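Local coordinates for protease Do-like 8, chloroplastic (Arabidopsis thaliana, PDB 4IC6), which probably cleaves peptide bonds as a serine endopeptidase of the HtrA (Deg) family, acting in the chloroplast thylakoid, at residues G29-L34 against Q155-G160; K140-G145 against G213-I218; L150-Q155 against S175-D180; R179-Q184 against V232-P237. The protein carries 1 engineered substitution. All blocks are in the same frame, centred on the assembly; numbering follows the deposited sequence.

Contact 1: residues G29-L34 against Q155-G160; sequences GRIVQL and QCLAIG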
loop_
_atom_site.group_PDB
_atom_site.type_symbol
_atom_site.label_atom_id
_atom_site.label_comp_id
_atom_site.label_asym_id
_atom_site.label_seq_id
_atom_site.Cartn_x
_atom_site.Cartn_y
_atom_site.Cartn_z
ATOM N N GLY A 29 -6.370 9.764 -39.887
ATOM C CA GLY A 29 -5.444 9.803 -41.010
ATOM C C GLY A 29 -4.251 10.730 -40.803
ATOM O O GLY A 29 -3.108 10.335 -41.055
ATOM N N ARG A 30 -4.510 11.965 -40.364
ATOM C CA ARG A 30 -3.435 12.931 -40.097
ATOM C C ARG A 30 -2.501 12.419 -39.012
ATOM O O ARG A 30 -1.285 12.529 -39.121
ATOM C CB ARG A 30 -3.986 14.273 -39.600
ATOM C CG ARG A 30 -4.853 15.040 -40.568
ATOM C CD ARG A 30 -5.028 16.507 -40.118
ATOM N NE ARG A 30 -5.789 16.673 -38.872
ATOM C CZ ARG A 30 -5.248 16.878 -37.672
ATOM N NH1 ARG A 30 -6.028 17.024 -36.609
ATOM N NH2 ARG A 30 -3.929 16.933 -37.532
ATOM N N ILE A 31 -3.089 11.911 -37.936
ATOM C CA ILE A 31 -2.322 11.417 -36.805
ATOM C C ILE A 31 -1.376 10.321 -37.257
ATOM O O ILE A 31 -0.193 10.329 -36.913
ATOM C CB ILE A 31 -3.230 10.860 -35.707
ATOM C CG1 ILE A 31 -4.135 11.957 -35.149
ATOM C CG2 ILE A 31 -2.398 10.281 -34.568
ATOM C CD1 ILE A 31 -4.988 11.475 -33.976
ATOM N N VAL A 32 -1.906 9.370 -38.020
ATOM C CA VAL A 32 -1.083 8.284 -38.557
ATOM C C VAL A 32 0.114 8.778 -39.374
ATOM O O VAL A 32 1.237 8.283 -39.206
ATOM C CB VAL A 32 -1.930 7.266 -39.353
ATOM C CG1 VAL A 32 -1.049 6.414 -40.269
ATOM C CG2 VAL A 32 -2.731 6.375 -38.386
ATOM N N GLN A 33 -0.112 9.765 -40.238
ATOM C CA GLN A 33 0.970 10.274 -41.087
ATOM C C GLN A 33 1.982 11.105 -40.281
ATOM O O GLN A 33 3.188 10.959 -40.454
ATOM C CB GLN A 33 0.411 11.076 -42.272
ATOM N N LEU A 34 1.496 11.960 -39.387
ATOM C CA LEU A 34 2.388 12.714 -38.500
ATOM C C LEU A 34 3.286 11.811 -37.673
ATOM O O LEU A 34 4.491 12.056 -37.535
ATOM C CB LEU A 34 1.584 13.572 -37.531
ATOM C CG LEU A 34 1.265 14.992 -37.990
ATOM C CD1 LEU A 34 0.657 15.754 -36.819
ATOM C CD2 LEU A 34 2.520 15.695 -38.509
ATOM N N GLN A 155 -4.845 19.800 -30.029
ATOM C CA GLN A 155 -4.483 18.391 -30.117
ATOM C C GLN A 155 -2.977 18.281 -29.919
ATOM O O GLN A 155 -2.210 19.125 -30.411
ATOM C CB GLN A 155 -4.831 17.866 -31.515
ATOM C CG GLN A 155 -4.442 16.405 -31.768
ATOM C CD GLN A 155 -4.593 16.040 -33.238
ATOM O OE1 GLN A 155 -3.982 16.660 -34.105
ATOM N NE2 GLN A 155 -5.425 15.047 -33.525
ATOM N N CYS A 156 -2.543 17.275 -29.175
ATOM C CA CYS A 156 -1.105 16.991 -29.071
ATOM C C CYS A 156 -0.803 15.496 -29.160
ATOM O O CYS A 156 -1.628 14.658 -28.775
ATOM C CB CYS A 156 -0.505 17.592 -27.798
ATOM S SG CYS A 156 -1.330 17.214 -26.240
ATOM N N LEU A 157 0.383 15.169 -29.674
ATOM C CA LEU A 157 0.811 13.777 -29.770
ATOM C C LEU A 157 2.126 13.588 -29.038
ATOM O O LEU A 157 3.079 14.335 -29.251
ATOM C CB LEU A 157 0.973 13.300 -31.226
ATOM C CG LEU A 157 0.477 14.032 -32.474
ATOM C CD1 LEU A 157 0.751 13.143 -33.699
ATOM C CD2 LEU A 157 -0.993 14.426 -32.422
ATOM N N ALA A 158 2.173 12.587 -28.173
ATOM C CA ALA A 158 3.383 12.272 -27.431
ATOM C C ALA A 158 3.985 11.001 -28.039
ATOM O O ALA A 158 3.330 9.948 -28.056
ATOM C CB ALA A 158 3.044 12.061 -25.947
ATOM N N ILE A 159 5.203 11.110 -28.564
ATOM C CA ILE A 159 5.851 9.999 -29.252
ATOM C C ILE A 159 7.031 9.525 -28.403
ATOM O O ILE A 159 7.733 10.331 -27.792
ATOM C CB ILE A 159 6.308 10.412 -30.681
ATOM C CG1 ILE A 159 5.111 10.933 -31.484
ATOM C CG2 ILE A 159 7.001 9.263 -31.407
ATOM C CD1 ILE A 159 5.391 11.214 -32.951
ATOM N N GLY A 160 7.225 8.211 -28.346
ATOM C CA GLY A 160 8.375 7.633 -27.677
ATOM C C GLY A 160 9.069 6.581 -28.521
ATOM O O GLY A 160 8.504 6.040 -29.467
#
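Helix segment 29-34 passes strand 155-160 with its axis 10.6 Å from that of the strand at closest approach and the N-to-C directions 35° apart, so the main chains stay separate and side chains alone span the gap. Gln155 makes the polar half of the contact. Its CG stands anti to the backbone N (chi1 177°), and the extended chain beyond carries the amide up to the helix. There OE1 accepts a hydrogen bond from NH1 of Arg30 at 3.3 Å, and a second, weak one from NH2 of Arg30 at 3.4 Å. The oxygen lies at the guanidinium edge, yet NH1 stands above the carbonyl plane, and the two flat groups are turned 48° against each other. A bend at chi3 of Arg30 brings its end to the amide. The other tip of that amide, NE2, rests against CD1 of Ile31 at 3.6 Å. An alanine in place of Gln155 would remove the amide, and would probably leave Arg30 less firmly placed and Ile31 with poorer packing. The apolar half belongs to Leu157, which lies crosswise to Leu34; its CD1 is 3.9 Å from CB of Leu34 and also meets CG2 of Ile31. Arg30 makes a further cation-pi contact with Phe25 of a third subunit, so this end of the contact also adjoins another chain. Strand 155-160 runs between strands 168-176 and 207-210 of the second barrel, and helix 26-39 packs on this wall, with Ile31 touching Leu169 of strand 168-176 and Ile159 touching Phe35 and Asn38 of the helix.

Contact 2: residues K140-G145 against G213-I218; sequences KPIKVG and GNLIGI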
loop_
_atom_site.group_PDB
_atom_site.type_symbol
_atom_site.label_atom_id
_atom_site.label_comp_id
_atom_site.label_asym_id
_atom_site.label_seq_id
_atom_site.Cartn_x
_atom_site.Cartn_y
_atom_site.Cartn_z
ATOM N N LYS A 140 17.275 13.158 -39.042
ATOM C CA LYS A 140 16.106 13.960 -39.368
ATOM C C LYS A 140 15.746 14.824 -38.166
ATOM O O LYS A 140 15.045 14.376 -37.262
ATOM C CB LYS A 140 14.937 13.060 -39.741
ATOM N N PRO A 141 16.248 16.062 -38.139
ATOM C CA PRO A 141 15.985 16.930 -36.989
ATOM C C PRO A 141 14.495 17.184 -36.784
ATOM O O PRO A 141 13.740 17.383 -37.735
ATOM C CB PRO A 141 16.697 18.230 -37.368
ATOM C CG PRO A 141 17.814 17.782 -38.269
ATOM C CD PRO A 141 17.221 16.657 -39.070
ATOM N N ILE A 142 14.080 17.166 -35.528
ATOM C CA ILE A 142 12.708 17.484 -35.183
ATOM C C ILE A 142 12.430 18.925 -35.605
ATOM O O ILE A 142 13.329 19.761 -35.576
ATOM C CB ILE A 142 12.511 17.349 -33.665
ATOM C CG1 ILE A 142 11.038 17.129 -33.329
ATOM C CG2 ILE A 142 13.121 18.549 -32.926
ATOM C CD1 ILE A 142 10.539 15.760 -33.765
ATOM N N LYS A 143 11.198 19.212 -36.013
ATOM C CA LYS A 143 10.785 20.589 -36.295
ATOM C C LYS A 143 10.215 21.222 -35.031
ATOM O O LYS A 143 9.338 20.645 -34.385
ATOM C CB LYS A 143 9.728 20.624 -37.398
ATOM C CG LYS A 143 9.316 22.027 -37.824
ATOM C CD LYS A 143 8.895 22.049 -39.293
ATOM C CE LYS A 143 8.519 23.452 -39.766
ATOM N NZ LYS A 143 7.151 23.870 -39.333
ATOM N N VAL A 144 10.702 22.406 -34.676
ATOM C CA VAL A 144 10.337 23.017 -33.405
ATOM C C VAL A 144 9.405 24.209 -33.596
ATOM O O VAL A 144 9.650 25.064 -34.445
ATOM C CB VAL A 144 11.576 23.467 -32.625
ATOM C CG1 VAL A 144 11.162 24.042 -31.275
ATOM C CG2 VAL A 144 12.546 22.298 -32.445
ATOM N N GLY A 145 8.339 24.254 -32.799
ATOM C CA GLY A 145 7.353 25.317 -32.875
ATOM C C GLY A 145 7.411 26.248 -31.673
ATOM O O GLY A 145 8.314 26.156 -30.843
ATOM N N GLY A 213 2.661 18.939 -36.220
ATOM C CA GLY A 213 3.847 18.131 -36.059
ATOM C C GLY A 213 5.057 18.908 -35.584
ATOM O O GLY A 213 6.167 18.403 -35.648
ATOM N N ASN A 214 4.856 20.141 -35.128
ATOM C CA ASN A 214 5.942 20.888 -34.515
ATOM C C ASN A 214 6.164 20.465 -33.086
ATOM O O ASN A 214 5.210 20.213 -32.331
ATOM C CB ASN A 214 5.662 22.389 -34.533
ATOM C CG ASN A 214 5.574 22.944 -35.931
ATOM O OD1 ASN A 214 6.263 22.483 -36.840
ATOM N ND2 ASN A 214 4.704 23.927 -36.117
ATOM N N LEU A 215 7.424 20.415 -32.685
ATOM C CA LEU A 215 7.720 20.152 -31.285
ATOM C C LEU A 215 7.244 21.310 -30.409
ATOM O O LEU A 215 7.665 22.456 -30.594
ATOM C CB LEU A 215 9.214 19.935 -31.075
ATOM C CG LEU A 215 9.500 19.439 -29.664
ATOM C CD1 LEU A 215 10.411 18.245 -29.742
ATOM C CD2 LEU A 215 10.106 20.529 -28.825
ATOM N N ILE A 216 6.360 21.007 -29.460
ATOM C CA ILE A 216 5.911 22.009 -28.509
ATOM C C ILE A 216 6.408 21.711 -27.092
ATOM O O ILE A 216 6.295 22.544 -26.203
ATOM C CB ILE A 216 4.374 22.181 -28.525
ATOM C CG1 ILE A 216 3.698 20.807 -28.407
ATOM C CG2 ILE A 216 3.966 22.907 -29.808
ATOM C CD1 ILE A 216 2.256 20.861 -27.983
ATOM N N GLY A 217 6.981 20.524 -26.884
ATOM C CA GLY A 217 7.554 20.217 -25.588
ATOM C C GLY A 217 8.290 18.896 -25.572
ATOM O O GLY A 217 8.273 18.165 -26.558
ATOM N N ILE A 218 8.951 18.602 -24.456
ATOM C CA ILE A 218 9.547 17.287 -24.213
ATOM C C ILE A 218 8.779 16.560 -23.100
ATOM O O ILE A 218 8.763 17.024 -21.950
ATOM C CB ILE A 218 11.003 17.400 -23.759
ATOM C CG1 ILE A 218 11.869 18.023 -24.869
ATOM C CG2 ILE A 218 11.557 16.018 -23.361
ATOM C CD1 ILE A 218 12.126 17.109 -26.057
HETATM O O HOH W 1 8.921 17.537 -36.152
#
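The connection that leads from the first beta-barrel to the second meets the chain at Leu215 of strand 215-219 in a single beta bridge, Val144 with Leu215. Leu215 uses both of its main-chain polar groups on the residues flanking Val144, the pattern of a parallel bridge. Its N donates to O of Lys143 at 2.6 Å in a nearly straight bond (175°), and its O accepts from N of Gly145 at 2.9 Å, the donor lying on a lone pair. One water extends the join, accepting from N of Lys143 and donating to O of Gly213. Beside the bridge Lys143 and Asn214 lie alongside with their ends in the same direction; a bend at chi4 (-78°) turns NZ of Lys143 onto a lone pair of OD1 of Asn214 at 3.0 Å. An alanine here would remove that acceptor and probably leave the lysine end less fixed. Gly145 fits because a CB on it would clash with CB of Asn214. CG1 of Ile142 packs on CD1 of Leu215 at 3.8 Å, the two chains nearly perpendicular, and both side chains touch Val70 of the first barrel. Just beyond, Ile216 and Gly217 both face Leu208 in a classic beta bulge. Such a linker, laid along the second barrel, belongs to the two-barrel fold of trypsin-like proteases.

Contact 3: residues L150-Q155 against S175-D180; sequences LKVGQQ and SGLNRD
Van der Waals packing, aliphatic groups against each other and against main-chain carbonyls, sets the turn that precedes strand 155-160 against the corner where strand 168-176 gives way to strand 179-182, on the second barrel. Val152 and Leu177 carry it, passing alongside one another with their ends heading opposite ways. With CG1 anti to the backbone N (chi1 166°), Val152 divides its branches: CG2 meets CD2 of Leu177 at 3.8 Å and CA of Gly176 at 3.9 Å, while CG1 approaches the carbonyl O of Ser175. Leu177 holds a nearly eclipsed chi2 of -2°, and its CD2 also comes within 3.6 Å of O of Leu150, so that it touches both Leu150 and Val152. CB of Leu150 adds a looser touch to CD1 of Leu177. The turn that presents Val152 is a type II beta turn from Lys151 to Gln154, closed by N of Gln154 to O of Lys151 at 3.1 Å. Gly153 takes its third position at a positive phi (114°) that calls for glycine. The side chain of Gln154 folds back to brace it, OE1 accepting from N of Lys151 at 2.8 Å with the donor above the carbonyl plane. Val152 also packs on Leu169 of a third subunit, whose carbonyl O binds OG of Ser175. The chain that receives Val152 bulges about its corner at 177-178, classically at Ser175 and Gly176 facing Gln194, then as a G1 bulge at Asn178 and Arg179 facing Gly192, on the six-stranded second barrel of the trypsin-like fold.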
loop_
_atom_site.group_PDB
_atom_site.type_symbol
_atom_site.label_atom_id
_atom_site.label_comp_id
_atom_site.label_asym_id
_atom_site.label_seq_id
_atom_site.Cartn_x
_atom_site.Cartn_y
_atom_site.Cartn_z
ATOM N N LEU A 150 0.552 28.446 -27.620
ATOM C CA LEU A 150 -0.301 27.265 -27.391
ATOM C C LEU A 150 -1.618 27.630 -26.730
ATOM O O LEU A 150 -1.662 28.533 -25.901
ATOM C CB LEU A 150 0.420 26.230 -26.520
ATOM C CG LEU A 150 1.450 25.371 -27.241
ATOM C CD1 LEU A 150 2.103 24.415 -26.244
ATOM C CD2 LEU A 150 0.758 24.595 -28.365
ATOM N N LYS A 151 -2.684 26.929 -27.109
ATOM C CA LYS A 151 -4.007 27.138 -26.536
ATOM C C LYS A 151 -4.471 25.839 -25.902
ATOM O O LYS A 151 -4.332 24.769 -26.503
ATOM C CB LYS A 151 -5.018 27.512 -27.627
ATOM C CG LYS A 151 -4.760 28.815 -28.345
ATOM C CD LYS A 151 -4.745 29.952 -27.361
ATOM C CE LYS A 151 -5.100 31.261 -28.039
ATOM N NZ LYS A 151 -3.993 32.253 -27.931
ATOM N N VAL A 152 -5.026 25.936 -24.700
ATOM C CA VAL A 152 -5.640 24.779 -24.057
ATOM C C VAL A 152 -6.744 24.284 -24.980
ATOM O O VAL A 152 -7.570 25.067 -25.458
ATOM C CB VAL A 152 -6.197 25.136 -22.669
ATOM C CG1 VAL A 152 -7.126 24.023 -22.161
ATOM C CG2 VAL A 152 -5.054 25.389 -21.697
ATOM N N GLY A 153 -6.716 22.992 -25.273
ATOM C CA GLY A 153 -7.691 22.395 -26.155
ATOM C C GLY A 153 -7.081 21.900 -27.447
ATOM O O GLY A 153 -7.694 21.109 -28.170
ATOM N N GLN A 154 -5.878 22.375 -27.755
ATOM C CA GLN A 154 -5.200 21.942 -28.977
ATOM C C GLN A 154 -4.835 20.472 -28.883
ATOM O O GLN A 154 -4.506 19.980 -27.807
ATOM C CB GLN A 154 -3.897 22.714 -29.169
ATOM C CG GLN A 154 -4.041 24.015 -29.872
ATOM C CD GLN A 154 -2.694 24.661 -30.113
ATOM O OE1 GLN A 154 -2.411 25.741 -29.592
ATOM N NE2 GLN A 154 -1.846 23.995 -30.914
ATOM N N GLN A 155 -4.845 19.800 -30.029
ATOM C CA GLN A 155 -4.483 18.391 -30.117
ATOM C C GLN A 155 -2.977 18.281 -29.919
ATOM O O GLN A 155 -2.210 19.125 -30.411
ATOM C CB GLN A 155 -4.831 17.866 -31.515
ATOM C CG GLN A 155 -4.442 16.405 -31.768
ATOM C CD GLN A 155 -4.593 16.040 -33.238
ATOM O OE1 GLN A 155 -3.982 16.660 -34.105
ATOM N NE2 GLN A 155 -5.425 15.047 -33.525
ATOM N N SER A 175 -4.011 20.487 -21.837
ATOM C CA SER A 175 -4.954 20.470 -20.711
ATOM C C SER A 175 -4.752 21.673 -19.809
ATOM O O SER A 175 -5.683 22.134 -19.162
ATOM C CB SER A 175 -4.742 19.199 -19.877
ATOM O OG SER A 175 -5.420 19.283 -18.626
ATOM N N GLY A 176 -3.533 22.191 -19.784
ATOM C CA GLY A 176 -3.211 23.326 -18.932
ATOM C C GLY A 176 -1.875 23.932 -19.311
ATOM O O GLY A 176 -1.052 23.292 -19.979
ATOM N N LEU A 177 -1.648 25.175 -18.914
ATOM C CA LEU A 177 -0.413 25.829 -19.310
ATOM C C LEU A 177 0.235 26.406 -18.076
ATOM O O LEU A 177 -0.442 26.684 -17.085
ATOM C CB LEU A 177 -0.693 26.928 -20.345
ATOM C CG LEU A 177 -0.537 26.724 -21.855
ATOM C CD1 LEU A 177 -0.031 25.331 -22.261
ATOM C CD2 LEU A 177 -1.801 27.133 -22.615
ATOM N N ASN A 178 1.551 26.570 -18.132
ATOM C CA ASN A 178 2.297 27.176 -17.041
ATOM C C ASN A 178 2.094 26.450 -15.704
ATOM O O ASN A 178 1.905 27.084 -14.670
ATOM C CB ASN A 178 1.938 28.667 -16.929
ATOM C CG ASN A 178 2.282 29.455 -18.203
ATOM O OD1 ASN A 178 3.414 29.400 -18.707
ATOM N ND2 ASN A 178 1.297 30.180 -18.734
ATOM N N ARG A 179 2.166 25.119 -15.732
ATOM C CA ARG A 179 1.960 24.292 -14.541
ATOM C C ARG A 179 3.272 23.699 -14.049
ATOM O O ARG A 179 4.155 23.385 -14.855
ATOM C CB ARG A 179 0.970 23.154 -14.873
ATOM C CG ARG A 179 -0.511 23.529 -14.697
ATOM C CD ARG A 179 -1.011 23.148 -13.271
ATOM N NE ARG A 179 -2.449 23.360 -13.059
ATOM C CZ ARG A 179 -3.067 24.471 -13.444
ATOM N NH1 ARG A 179 -2.366 25.419 -14.050
ATOM N NH2 ARG A 179 -4.366 24.651 -13.223
ATOM N N ASP A 180 3.413 23.525 -12.739
ATOM C CA ASP A 180 4.653 22.939 -12.216
ATOM C C ASP A 180 4.799 21.473 -12.606
ATOM O O ASP A 180 3.843 20.699 -12.517
ATOM C CB ASP A 180 4.730 23.065 -10.697
ATOM C CG ASP A 180 4.918 24.495 -10.245
ATOM O OD1 ASP A 180 5.317 25.325 -11.091
ATOM O OD2 ASP A 180 4.663 24.779 -9.054
#

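Contact 4: residues R179-Q184 against V232-P237; sequences RDIFSQ and VGFAIP
Van der Waals packing does nearly all the work where strand 179-182 crosses strand 233-237 at 103°, their axes 7.7 Å apart at closest approach. Ile181 and Phe234 lie flank to flank with their chains running in contrary senses, and both CG1 and CG2 of Ile181 straddle CB of Phe234 at 4.0 Å. The far end of Ile181, with CG1 anti to the carbonyl carbon (chi1 -55°), continues along the second strand until CD1 touches O of Ala235 at 3.5 Å and then CG1 of Ile236. The Phe234 ring makes a second group of contacts: its CE1 has CB of Arg179 at the ring edge, 4.1 Å away, and meets O of Asp180 at 3.9 Å. The charged end of Arg179 leads away from the ring, to a salt bridge with Asp166 of a third subunit. The backbone bonds of the two strands go to other partners, Ile181 to Ile189 and Gly233 to Thr195. The site lies close to the predicted charge relay: Ile236 comes about 4 Å, side chain to side chain, from Asp126, whose OD2 is bonded by OG of Ser183. Between these two strands, beside the predicted charge-relay aspartate, the fit is thus one of shape, without directed bonds, while their main chains are held by bonds elsewhere.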
loop_
_atom_site.group_PDB
_atom_site.type_symbol
_atom_site.label_atom_id
_atom_site.label_comp_id
_atom_site.label_asym_id
_atom_site.label_seq_id
_atom_site.Cartn_x
_atom_site.Cartn_y
_atom_site.Cartn_z
ATOM N N ARG A 179 2.166 25.119 -15.732
ATOM C CA ARG A 179 1.960 24.292 -14.541
ATOM C C ARG A 179 3.272 23.699 -14.049
ATOM O O ARG A 179 4.155 23.385 -14.855
ATOM C CB ARG A 179 0.970 23.154 -14.873
ATOM C CG ARG A 179 -0.511 23.529 -14.697
ATOM C CD ARG A 179 -1.011 23.148 -13.271
ATOM N NE ARG A 179 -2.449 23.360 -13.059
ATOM C CZ ARG A 179 -3.067 24.471 -13.444
ATOM N NH1 ARG A 179 -2.366 25.419 -14.050
ATOM N NH2 ARG A 179 -4.366 24.651 -13.223
ATOM N N ASP A 180 3.413 23.525 -12.739
ATOM C CA ASP A 180 4.653 22.939 -12.216
ATOM C C ASP A 180 4.799 21.473 -12.606
ATOM O O ASP A 180 3.843 20.699 -12.517
ATOM C CB ASP A 180 4.730 23.065 -10.697
ATOM C CG ASP A 180 4.918 24.495 -10.245
ATOM O OD1 ASP A 180 5.317 25.325 -11.091
ATOM O OD2 ASP A 180 4.663 24.779 -9.054
ATOM N N ILE A 181 5.999 21.087 -13.016
ATOM C CA ILE A 181 6.276 19.708 -13.368
ATOM C C ILE A 181 7.076 19.098 -12.246
ATOM O O ILE A 181 8.218 19.507 -11.990
ATOM C CB ILE A 181 7.143 19.636 -14.641
ATOM C CG1 ILE A 181 6.475 20.407 -15.784
ATOM C CG2 ILE A 181 7.425 18.181 -15.031
ATOM C CD1 ILE A 181 7.196 20.234 -17.135
ATOM N N PHE A 182 6.505 18.108 -11.567
ATOM C CA PHE A 182 7.215 17.480 -10.457
ATOM C C PHE A 182 8.090 16.351 -10.970
ATOM O O PHE A 182 7.813 15.164 -10.769
ATOM C CB PHE A 182 6.222 17.047 -9.380
ATOM C CG PHE A 182 5.466 18.203 -8.802
ATOM C CD1 PHE A 182 6.132 19.187 -8.088
ATOM C CD2 PHE A 182 4.101 18.330 -9.000
ATOM C CE1 PHE A 182 5.438 20.282 -7.566
ATOM C CE2 PHE A 182 3.402 19.416 -8.486
ATOM C CZ PHE A 182 4.072 20.392 -7.763
ATOM N N SER A 183 9.160 16.771 -11.636
ATOM C CA SER A 183 10.013 15.892 -12.418
ATOM C C SER A 183 10.598 14.785 -11.572
ATOM O O SER A 183 10.898 14.986 -10.404
ATOM C CB SER A 183 11.165 16.705 -13.036
ATOM O OG SER A 183 12.192 15.846 -13.505
ATOM N N GLN A 184 10.806 13.622 -12.171
ATOM C CA GLN A 184 11.418 12.537 -11.432
ATOM C C GLN A 184 12.887 12.838 -11.126
ATOM O O GLN A 184 13.576 12.052 -10.477
ATOM C CB GLN A 184 11.226 11.213 -12.169
ATOM C CG GLN A 184 9.759 10.789 -12.229
ATOM C CD GLN A 184 9.595 9.374 -12.754
ATOM O OE1 GLN A 184 10.583 8.696 -13.062
ATOM N NE2 GLN A 184 8.353 8.922 -12.866
ATOM N N VAL A 232 -3.400 13.182 -16.123
ATOM C CA VAL A 232 -2.705 14.148 -16.982
ATOM C C VAL A 232 -1.177 13.996 -16.873
ATOM O O VAL A 232 -0.668 13.494 -15.881
ATOM C CB VAL A 232 -3.134 15.608 -16.685
ATOM C CG1 VAL A 232 -4.663 15.775 -16.914
ATOM C CG2 VAL A 232 -2.751 15.977 -15.283
ATOM N N GLY A 233 -0.474 14.426 -17.914
ATOM C CA GLY A 233 0.969 14.332 -17.940
ATOM C C GLY A 233 1.538 15.700 -18.255
ATOM O O GLY A 233 0.784 16.649 -18.418
ATOM N N PHE A 234 2.864 15.790 -18.361
ATOM C CA PHE A 234 3.562 17.068 -18.487
ATOM C C PHE A 234 4.693 17.025 -19.492
ATOM O O PHE A 234 5.279 15.975 -19.712
ATOM C CB PHE A 234 4.112 17.506 -17.123
ATOM C CG PHE A 234 3.039 17.698 -16.100
ATOM C CD1 PHE A 234 2.421 18.937 -15.938
ATOM C CD2 PHE A 234 2.595 16.622 -15.358
ATOM C CE1 PHE A 234 1.375 19.100 -15.015
ATOM C CE2 PHE A 234 1.548 16.767 -14.445
ATOM C CZ PHE A 234 0.943 18.012 -14.279
ATOM N N ALA A 235 4.981 18.182 -20.080
ATOM C CA ALA A 235 6.147 18.360 -20.967
ATOM C C ALA A 235 6.803 19.714 -20.722
ATOM O O ALA A 235 6.124 20.714 -20.456
ATOM C CB ALA A 235 5.741 18.233 -22.450
ATOM N N ILE A 236 8.128 19.745 -20.812
ATOM C CA ILE A 236 8.856 21.002 -20.793
ATOM C C ILE A 236 8.564 21.768 -22.081
ATOM O O ILE A 236 8.693 21.225 -23.177
ATOM C CB ILE A 236 10.355 20.709 -20.691
ATOM C CG1 ILE A 236 10.595 19.723 -19.544
ATOM C CG2 ILE A 236 11.152 21.991 -20.471
ATOM C CD1 ILE A 236 11.993 19.023 -19.598
ATOM N N PRO A 237 8.168 23.043 -21.966
ATOM C CA PRO A 237 7.777 23.765 -23.183
ATOM C C PRO A 237 8.964 23.987 -24.134
ATOM O O PRO A 237 10.075 24.217 -23.681
ATOM C CB PRO A 237 7.244 25.105 -22.653
ATOM C CG PRO A 237 7.881 25.280 -21.335
ATOM C CD PRO A 237 8.103 23.887 -20.763
#

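Helix 26-39 near the N terminus opens contact 1, which closes 121 residues later on strand 155-160 of the second barrel. Before that closure, the inter-barrel connection has opened contact 2 at 140-145 and contact 3 at 150-155, so contact 1 crosses both. Contact 3 closes at 175-180, nested inside the loop that contact 2 completes at 213-218. Contact 4 starts on Arg179 and Asp180, where contact 3 ends, and closes at 232-237, crossing contact 2 and following contact 1 in series. They also touch directly: Leu34 packs on Gly213, Ile216 on Leu150, and strands 215-219 and 233-237 are neighbours, tying helix, linker and corner to one barrel.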